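Local coordinates for protein pyruvate kinase (Toxoplasma gondii, PDB 3GG8) that catalyses the last step of glycolysis, transferring the phosphoryl group of phosphoenolpyruvate to ADP to yield pyruvate and ATP, at residues Q463-V468 against H492-E497; Q82-A87 against A94-L99. All blocks are in the same frame, centred on the assembly; numbering follows the deposited sequence.

Contact 1 of 2, residues Q463-V468 against H492-E497; sequences QGTDHV and HGMKEE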
ATOM      1  N   GLN C 463     -13.893 -40.980   0.830  1.00 39.86           N
ATOM      2  CA  GLN C 463     -14.813 -40.224   1.652  1.00 40.06           C
ATOM      3  C   GLN C 463     -15.170 -38.918   0.931  1.00 39.96           C
ATOM      4  O   GLN C 463     -14.291 -38.225   0.398  1.00 39.71           O
ATOM      5  CB  GLN C 463     -14.150 -39.946   3.015  1.00 40.29           C
ATOM      6  CG  GLN C 463     -15.025 -40.140   4.247  1.00 40.51           C
ATOM      7  CD  GLN C 463     -15.733 -41.486   4.280  1.00 41.78           C
ATOM      8  OE1 GLN C 463     -15.105 -42.546   4.188  1.00 42.82           O
ATOM      9  NE2 GLN C 463     -17.054 -41.448   4.408  1.00 41.48           N
ATOM     10  N   GLY C 464     -16.464 -38.596   0.904  1.00 39.77           N
ATOM     11  CA  GLY C 464     -16.942 -37.351   0.295  1.00 39.44           C
ATOM     12  C   GLY C 464     -16.484 -36.093   1.020  1.00 39.08           C
ATOM     13  O   GLY C 464     -16.306 -36.099   2.235  1.00 39.45           O
ATOM     14  N   THR C 465     -16.305 -35.016   0.262  1.00 38.70           N
ATOM     15  CA  THR C 465     -15.817 -33.723   0.768  1.00 38.53           C
ATOM     16  C   THR C 465     -16.613 -33.173   1.961  1.00 38.20           C
ATOM     17  O   THR C 465     -16.029 -32.858   3.003  1.00 38.64           O
ATOM     18  CB  THR C 465     -15.809 -32.672  -0.381  1.00 38.49           C
ATOM     19  OG1 THR C 465     -14.954 -33.126  -1.437  1.00 39.32           O
ATOM     20  CG2 THR C 465     -15.359 -31.289   0.097  1.00 38.40           C
ATOM     21  N   ASP C 466     -17.927 -33.037   1.782  1.00 37.58           N
ATOM     22  CA  ASP C 466     -18.848 -32.535   2.805  1.00 37.16           C
ATOM     23  C   ASP C 466     -18.807 -33.380   4.064  1.00 36.37           C
ATOM     24  O   ASP C 466     -18.714 -32.840   5.155  1.00 35.80           O
ATOM     25  CB  ASP C 466     -20.294 -32.530   2.278  1.00 37.91           C
ATOM     26  CG  ASP C 466     -20.637 -31.285   1.468  1.00 39.56           C
ATOM     27  OD1 ASP C 466     -19.733 -30.456   1.191  1.00 40.63           O
ATOM     28  OD2 ASP C 466     -21.835 -31.150   1.109  1.00 41.29           O
ATOM     29  N   HIS C 467     -18.913 -34.702   3.900  1.00 35.88           N
ATOM     30  CA  HIS C 467     -18.795 -35.657   5.002  1.00 35.35           C
ATOM     31  C   HIS C 467     -17.506 -35.466   5.811  1.00 35.58           C
ATOM     32  O   HIS C 467     -17.552 -35.384   7.052  1.00 35.69           O
ATOM     33  CB  HIS C 467     -18.862 -37.084   4.475  1.00 35.17           C
ATOM     34  CG  HIS C 467     -20.248 -37.549   4.149  1.00 35.02           C
ATOM     35  ND1 HIS C 467     -21.233 -36.706   3.681  1.00 35.10           N
ATOM     36  CD2 HIS C 467     -20.806 -38.777   4.205  1.00 35.26           C
ATOM     37  CE1 HIS C 467     -22.340 -37.391   3.475  1.00 35.50           C
ATOM     38  NE2 HIS C 467     -22.108 -38.653   3.782  1.00 36.22           N
ATOM     39  N   VAL C 468     -16.369 -35.390   5.110  1.00 34.98           N
ATOM     40  CA  VAL C 468     -15.068 -35.215   5.756  1.00 34.85           C
ATOM     41  C   VAL C 468     -15.056 -33.911   6.558  1.00 34.87           C
ATOM     42  O   VAL C 468     -14.647 -33.909   7.712  1.00 34.94           O
ATOM     43  CB  VAL C 468     -13.883 -35.262   4.739  1.00 34.65           C
ATOM     44  CG1 VAL C 468     -12.612 -34.683   5.349  1.00 35.15           C
ATOM     45  CG2 VAL C 468     -13.618 -36.660   4.303  1.00 33.52           C
ATOM     46  N   HIS C 492     -10.578 -27.418  -0.224  1.00 34.76           N
ATOM     47  CA  HIS C 492     -10.352 -28.692  -0.864  1.00 35.38           C
ATOM     48  C   HIS C 492      -9.674 -28.470  -2.200  1.00 35.47           C
ATOM     49  O   HIS C 492     -10.273 -27.959  -3.138  1.00 35.45           O
ATOM     50  CB  HIS C 492     -11.657 -29.474  -1.039  1.00 35.13           C
ATOM     51  CG  HIS C 492     -11.455 -30.930  -1.331  1.00 36.85           C
ATOM     52  ND1 HIS C 492     -10.361 -31.411  -2.017  1.00 38.61           N
ATOM     53  CD2 HIS C 492     -12.212 -32.013  -1.030  1.00 37.97           C
ATOM     54  CE1 HIS C 492     -10.445 -32.726  -2.120  1.00 38.17           C
ATOM     55  NE2 HIS C 492     -11.559 -33.116  -1.530  1.00 39.17           N
ATOM     56  N   GLY C 493      -8.401 -28.831  -2.261  1.00 36.15           N
ATOM     57  CA  GLY C 493      -7.711 -29.020  -3.538  1.00 36.85           C
ATOM     58  C   GLY C 493      -8.050 -30.405  -4.080  1.00 37.37           C
ATOM     59  O   GLY C 493      -7.863 -31.415  -3.389  1.00 37.14           O
ATOM     60  N   MET C 494      -8.571 -30.449  -5.305  1.00 37.85           N
ATOM     61  CA  MET C 494      -8.924 -31.713  -5.953  1.00 38.63           C
ATOM     62  C   MET C 494      -8.015 -31.942  -7.155  1.00 38.18           C
ATOM     63  O   MET C 494      -7.695 -30.998  -7.881  1.00 37.95           O
ATOM     64  CB  MET C 494     -10.399 -31.728  -6.368  1.00 38.55           C
ATOM     65  CG  MET C 494     -11.351 -31.244  -5.276  1.00 39.45           C
ATOM     66  SD  MET C 494     -13.097 -31.492  -5.676  1.00 40.48           S
ATOM     67  CE  MET C 494     -13.897 -30.435  -4.462  1.00 40.15           C
ATOM     68  N   LYS C 495      -7.607 -33.199  -7.348  1.00 38.31           N
ATOM     69  CA  LYS C 495      -6.603 -33.579  -8.358  1.00 38.28           C
ATOM     70  C   LYS C 495      -5.381 -32.652  -8.266  1.00 38.39           C
ATOM     71  O   LYS C 495      -4.937 -32.072  -9.269  1.00 38.34           O
ATOM     72  CB  LYS C 495      -7.207 -33.568  -9.772  1.00 38.38           C
ATOM     73  CG  LYS C 495      -8.319 -34.587 -10.014  1.00 38.20           C
ATOM     74  CD  LYS C 495      -8.924 -34.397 -11.397  1.00 38.30           C
ATOM     75  CE  LYS C 495     -10.018 -35.414 -11.677  1.00 38.55           C
ATOM     76  NZ  LYS C 495     -10.507 -35.314 -13.084  1.00 38.72           N
ATOM     77  N   GLU C 496      -4.852 -32.537  -7.044  1.00 38.44           N
ATOM     78  CA  GLU C 496      -3.879 -31.502  -6.650  1.00 38.23           C
ATOM     79  C   GLU C 496      -2.732 -31.235  -7.628  1.00 38.77           C
ATOM     80  O   GLU C 496      -2.437 -30.077  -7.939  1.00 39.09           O
ATOM     81  CB  GLU C 496      -3.336 -31.785  -5.243  1.00 37.87           C
ATOM     82  CG  GLU C 496      -4.218 -31.221  -4.142  1.00 35.37           C
ATOM     83  CD  GLU C 496      -4.088 -31.966  -2.829  1.00 32.48           C
ATOM     84  OE1 GLU C 496      -3.765 -31.324  -1.812  1.00 31.17           O
ATOM     85  OE2 GLU C 496      -4.324 -33.186  -2.805  1.00 30.51           O
ATOM     86  N   GLU C 497      -2.100 -32.292  -8.122  1.00 38.90           N
ATOM     87  CA  GLU C 497      -0.914 -32.127  -8.959  1.00 39.25           C
ATOM     88  C   GLU C 497      -1.078 -32.713 -10.373  1.00 39.29           C
ATOM     89  O   GLU C 497      -0.093 -32.959 -11.080  1.00 39.10           O
ATOM     90  CB  GLU C 497       0.313 -32.692  -8.233  1.00 39.27           C
ATOM     91  CG  GLU C 497       0.645 -31.939  -6.937  1.00 39.45           C
ATOM     92  CD  GLU C 497       1.587 -32.694  -6.011  1.00 39.56           C
ATOM     93  OE1 GLU C 497       2.387 -33.535  -6.490  1.00 39.48           O
ATOM     94  OE2 GLU C 497       1.526 -32.429  -4.791  1.00 40.23           O
TER

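Contact 2 of 2, residues Q82-A87 against A94-L99; sequences QNIQEA and ARLAIL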
ATOM      1  N   GLN C  82      11.315 -49.825  16.407  1.00 33.38           N
ATOM      2  CA  GLN C  82      10.365 -50.686  17.123  0.50 33.23           C
ATOM      3  C   GLN C  82       9.795 -49.969  18.353  1.00 33.30           C
ATOM      4  O   GLN C  82       8.612 -50.100  18.685  1.00 33.20           O
ATOM      5  CB  GLN C  82      11.046 -52.009  17.515  0.50 33.02           C
ATOM      6  CG  GLN C  82      11.185 -53.007  16.351  0.50 33.35           C
ATOM      7  CD  GLN C  82      12.302 -54.062  16.520  0.50 33.11           C
ATOM      8  OE1 GLN C  82      12.641 -54.487  17.630  0.50 32.12           O
ATOM      9  NE2 GLN C  82      12.858 -54.495  15.394  0.50 32.48           N
ATOM     10  N   ASN C  83      10.664 -49.215  19.027  1.00 33.33           N
ATOM     11  CA  ASN C  83      10.301 -48.431  20.198  1.00 33.32           C
ATOM     12  C   ASN C  83       9.425 -47.211  19.856  1.00 33.35           C
ATOM     13  O   ASN C  83       8.543 -46.853  20.630  1.00 32.99           O
ATOM     14  CB  ASN C  83      11.556 -47.965  20.945  1.00 33.47           C
ATOM     15  CG  ASN C  83      12.315 -49.100  21.620  1.00 34.83           C
ATOM     16  OD1 ASN C  83      11.746 -50.115  22.029  1.00 35.81           O
ATOM     17  ND2 ASN C  83      13.627 -48.920  21.745  1.00 37.92           N
ATOM     18  N   ILE C  84       9.701 -46.557  18.727  1.00 33.72           N
ATOM     19  CA  ILE C  84       8.848 -45.485  18.219  1.00 33.78           C
ATOM     20  C   ILE C  84       7.453 -46.066  18.002  1.00 33.89           C
ATOM     21  O   ILE C  84       6.456 -45.487  18.423  1.00 33.67           O
ATOM     22  CB  ILE C  84       9.354 -44.911  16.845  1.00 34.00           C
ATOM     23  CG1 ILE C  84      10.828 -44.492  16.882  1.00 34.81           C
ATOM     24  CG2 ILE C  84       8.435 -43.783  16.308  1.00 33.40           C
ATOM     25  CD1 ILE C  84      11.141 -43.335  17.693  1.00 37.68           C
ATOM     26  N   GLN C  85       7.394 -47.219  17.341  1.00 33.94           N
ATOM     27  CA  GLN C  85       6.115 -47.847  17.005  1.00 34.86           C
ATOM     28  C   GLN C  85       5.314 -48.221  18.256  1.00 34.57           C
ATOM     29  O   GLN C  85       4.087 -48.153  18.252  1.00 34.11           O
ATOM     30  CB  GLN C  85       6.337 -49.069  16.102  1.00 34.71           C
ATOM     31  CG  GLN C  85       6.823 -48.706  14.698  1.00 35.22           C
ATOM     32  CD  GLN C  85       7.270 -49.909  13.875  1.00 37.14           C
ATOM     33  OE1 GLN C  85       7.522 -51.008  14.405  1.00 39.65           O
ATOM     34  NE2 GLN C  85       7.380 -49.707  12.560  1.00 40.64           N
ATOM     35  N   GLU C  86       6.017 -48.591  19.324  1.00 34.73           N
ATOM     36  CA  GLU C  86       5.378 -48.902  20.597  1.00 35.07           C
ATOM     37  C   GLU C  86       4.865 -47.653  21.298  1.00 35.03           C
ATOM     38  O   GLU C  86       3.749 -47.648  21.812  1.00 35.09           O
ATOM     39  CB  GLU C  86       6.312 -49.692  21.521  1.00 35.07           C
ATOM     40  CG  GLU C  86       6.475 -51.162  21.139  1.00 36.45           C
ATOM     41  CD  GLU C  86       5.143 -51.892  21.011  1.00 38.95           C
ATOM     42  OE1 GLU C  86       4.965 -52.636  20.020  1.00 39.46           O
ATOM     43  OE2 GLU C  86       4.267 -51.719  21.892  1.00 39.38           O
ATOM     44  N   ALA C  87       5.678 -46.599  21.321  1.00 35.44           N
ATOM     45  CA  ALA C  87       5.250 -45.301  21.855  1.00 35.94           C
ATOM     46  C   ALA C  87       3.956 -44.817  21.179  1.00 36.25           C
ATOM     47  O   ALA C  87       3.031 -44.353  21.842  1.00 36.15           O
ATOM     48  CB  ALA C  87       6.360 -44.268  21.696  1.00 35.52           C
ATOM     49  N   ALA C  94      -1.012 -39.565  17.637  1.00 40.01           N
ATOM     50  CA  ALA C  94       0.259 -39.021  17.169  1.00 40.27           C
ATOM     51  C   ALA C  94       0.762 -39.792  15.950  1.00 40.17           C
ATOM     52  O   ALA C  94       0.753 -41.031  15.935  1.00 40.48           O
ATOM     53  CB  ALA C  94       1.287 -39.048  18.272  1.00 40.46           C
ATOM     54  N   ARG C  95       1.163 -39.055  14.921  1.00 39.63           N
ATOM     55  CA  ARG C  95       1.634 -39.649  13.672  1.00 39.30           C
ATOM     56  C   ARG C  95       3.036 -39.146  13.381  1.00 38.89           C
ATOM     57  O   ARG C  95       3.281 -38.478  12.373  1.00 39.27           O
ATOM     58  CB  ARG C  95       0.688 -39.336  12.522  1.00 38.85           C
ATOM     59  CG  ARG C  95      -0.701 -39.887  12.727  1.00 40.88           C
ATOM     60  CD  ARG C  95      -0.678 -41.409  12.787  1.00 43.82           C
ATOM     61  NE  ARG C  95      -2.017 -41.979  12.830  1.00 45.17           N
ATOM     62  CZ  ARG C  95      -2.820 -42.047  11.775  1.00 47.91           C
ATOM     63  NH1 ARG C  95      -2.416 -41.561  10.604  1.00 48.62           N
ATOM     64  NH2 ARG C  95      -4.030 -42.583  11.890  1.00 48.73           N
ATOM     65  N   LEU C  96       3.941 -39.474  14.297  1.00 38.17           N
ATOM     66  CA  LEU C  96       5.331 -39.070  14.248  1.00 37.43           C
ATOM     67  C   LEU C  96       5.962 -39.484  12.928  1.00 37.09           C
ATOM     68  O   LEU C  96       5.768 -40.612  12.466  1.00 36.72           O
ATOM     69  CB  LEU C  96       6.095 -39.758  15.387  1.00 37.42           C
ATOM     70  CG  LEU C  96       5.776 -39.386  16.828  1.00 36.31           C
ATOM     71  CD1 LEU C  96       6.420 -40.394  17.771  1.00 35.30           C
ATOM     72  CD2 LEU C  96       6.280 -37.977  17.125  1.00 35.85           C
ATOM     73  N   ALA C  97       6.713 -38.575  12.316  1.00 35.92           N
ATOM     74  CA  ALA C  97       7.464 -38.942  11.115  1.00 34.63           C
ATOM     75  C   ALA C  97       8.839 -39.424  11.528  1.00 33.87           C
ATOM     76  O   ALA C  97       9.355 -39.045  12.584  1.00 32.93           O
ATOM     77  CB  ALA C  97       7.565 -37.775  10.152  1.00 34.47           C
ATOM     78  N   ILE C  98       9.415 -40.275  10.688  1.00 33.66           N
ATOM     79  CA  ILE C  98      10.755 -40.817  10.895  1.00 33.63           C
ATOM     80  C   ILE C  98      11.680 -40.309   9.783  1.00 33.54           C
ATOM     81  O   ILE C  98      11.372 -40.431   8.598  1.00 32.51           O
ATOM     82  CB  ILE C  98      10.715 -42.358  10.990  1.00 33.81           C
ATOM     83  CG1 ILE C  98       9.820 -42.779  12.172  1.00 34.54           C
ATOM     84  CG2 ILE C  98      12.119 -42.935  11.150  1.00 34.05           C
ATOM     85  CD1 ILE C  98       9.557 -44.279  12.249  1.00 33.15           C
ATOM     86  N   LEU C  99      12.772 -39.666  10.202  1.00 34.27           N
ATOM     87  CA  LEU C  99      13.770 -39.085   9.317  1.00 34.59           C
ATOM     88  C   LEU C  99      15.096 -39.859   9.451  1.00 34.83           C
ATOM     89  O   LEU C  99      15.642 -39.941  10.554  1.00 35.43           O
ATOM     90  CB  LEU C  99      13.940 -37.588   9.686  1.00 34.90           C
ATOM     91  CG  LEU C  99      14.927 -36.650   8.958  1.00 34.65           C
ATOM     92  CD1 LEU C  99      14.284 -35.306   8.598  1.00 33.32           C
ATOM     93  CD2 LEU C  99      16.195 -36.390   9.768  1.00 38.04           C
TER

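Contact 1 of 2, residues Q463-V468 against H492-E497
Thr465, on the first turn of a helix, sets both branches of its side chain against the imidazole of His492, near the end of a strand. The pair sits in the C-terminal alpha/beta domain of pyruvate kinase, where helix 465-478 makes the crossover between parallel strands 454-458 and 487-494 of one sheet. Gly464 starts the helix from the N-cap position; its O accepts the bond from Val468 N at 3.0 Å, closing the first turn. Thr465 follows and supplies everything the helix gives to the contact. With chi1 at -60°, its methyl CG2 lies opposite the backbone N and reaches the rim of the imidazole within the ring plane, CG2 standing 3.4 Å from His492 CD2. OG1 comes to the same corner at a slant, 3.0 Å from His492 CD2. Next along the helix, Asp466 takes no part in the pairing and forms a salt bridge through OD1 with Lys506 NZ. Val468, one turn in, is buried against Leu416 of strand 412-416, which also touches Thr465 and His492. From the strand side, Met494 lays CG over one face of the His492 ring, 3.3 Å above the plane and displaced toward its rim, and its CE also approaches Thr465 OG1. Beyond the strand, the Glu496 carboxylate takes hydrogen bonds from Thr417 OG1, Thr422 OG1 and the backbone N atoms of Glu418 and Thr419, the turn that in allosteric relatives probably corresponds to the loop holding an effector phosphate. The imidazole's rotation is restrained further by a weak, bent bond inside the strand: His492 ND1 points to Gly493 O over 2.8 Å, with an N-H...O angle of 130°.

Contact 2 of 2, residues Q82-A87 against A94-L99
Ile84 pushes its CG2 methyl from helix 74-90 toward the strand side, where Leu96 and Ile98 receive it. The two contacts are equal in length: Ile84 CG2 is 4.2 Å from Leu96 CD1, and the same methyl is 4.2 Å from Ile98 CD1. Because Leu96 CD1 and Ile98 CD1 are 7.4 Å apart, the isoleucine methyl sits between them as a wedge and bridges two residues of the chain that follows the helix. A chi1 of -52° puts this branch of Ile84 on the far side of CB from the backbone N, directed at the strand. Ile98 answers with an extended chain, chi2 172°, so that CD1 is the part of the residue that meets the helix. All three side chains are buried and the contact is wholly apolar; what holds it is van der Waals packing. Ile84 also rests on Cys65 and Ile98 on Leu67, both from strand 62-68.

Away from this core the fit slackens quickly. Ala87, one turn on, is itself buried, yet its CB stays 5.5 Å from Leu96 CD1, and it packs instead on Leu54 and Val55 of helix 51-60. Gln85 sets out from its CA pointing away from the strand, and its CG comes no closer than 5.8 Å to Ile98 CD1. Gln85 belongs, with Gln82 and Glu86, to the exposed face of the helix, where Glu86 OE1 makes a salt bridge with Lys89 NZ. An apolar helix face seated on the strand, with a polar face turned to solvent, is the layering of a beta-alpha-beta unit, here strand 62-68, helix 74-90 and strand 97-101, in the eight-stranded TIM barrel of pyruvate kinase.

Contact 2 comes first along the chain, in the closed parallel barrel; contact 1 follows much later, in the mixed five-stranded sheet of the alpha/beta domain. Their centres are 28 Å apart and their nearest atoms about 13 Å, so they do not touch and share neither helix nor sheet. Each nonetheless ties a helix to the strand that succeeds it, the one through buried aliphatic groups, the other at the surface. Arg95, within 94-99, hydrogen-bonds through NH1 to Gln458 OE1, at the end of the strand that leads into helix 465-478. The barrel is thereby joined to the C-terminal domain close in sequence to contact 1.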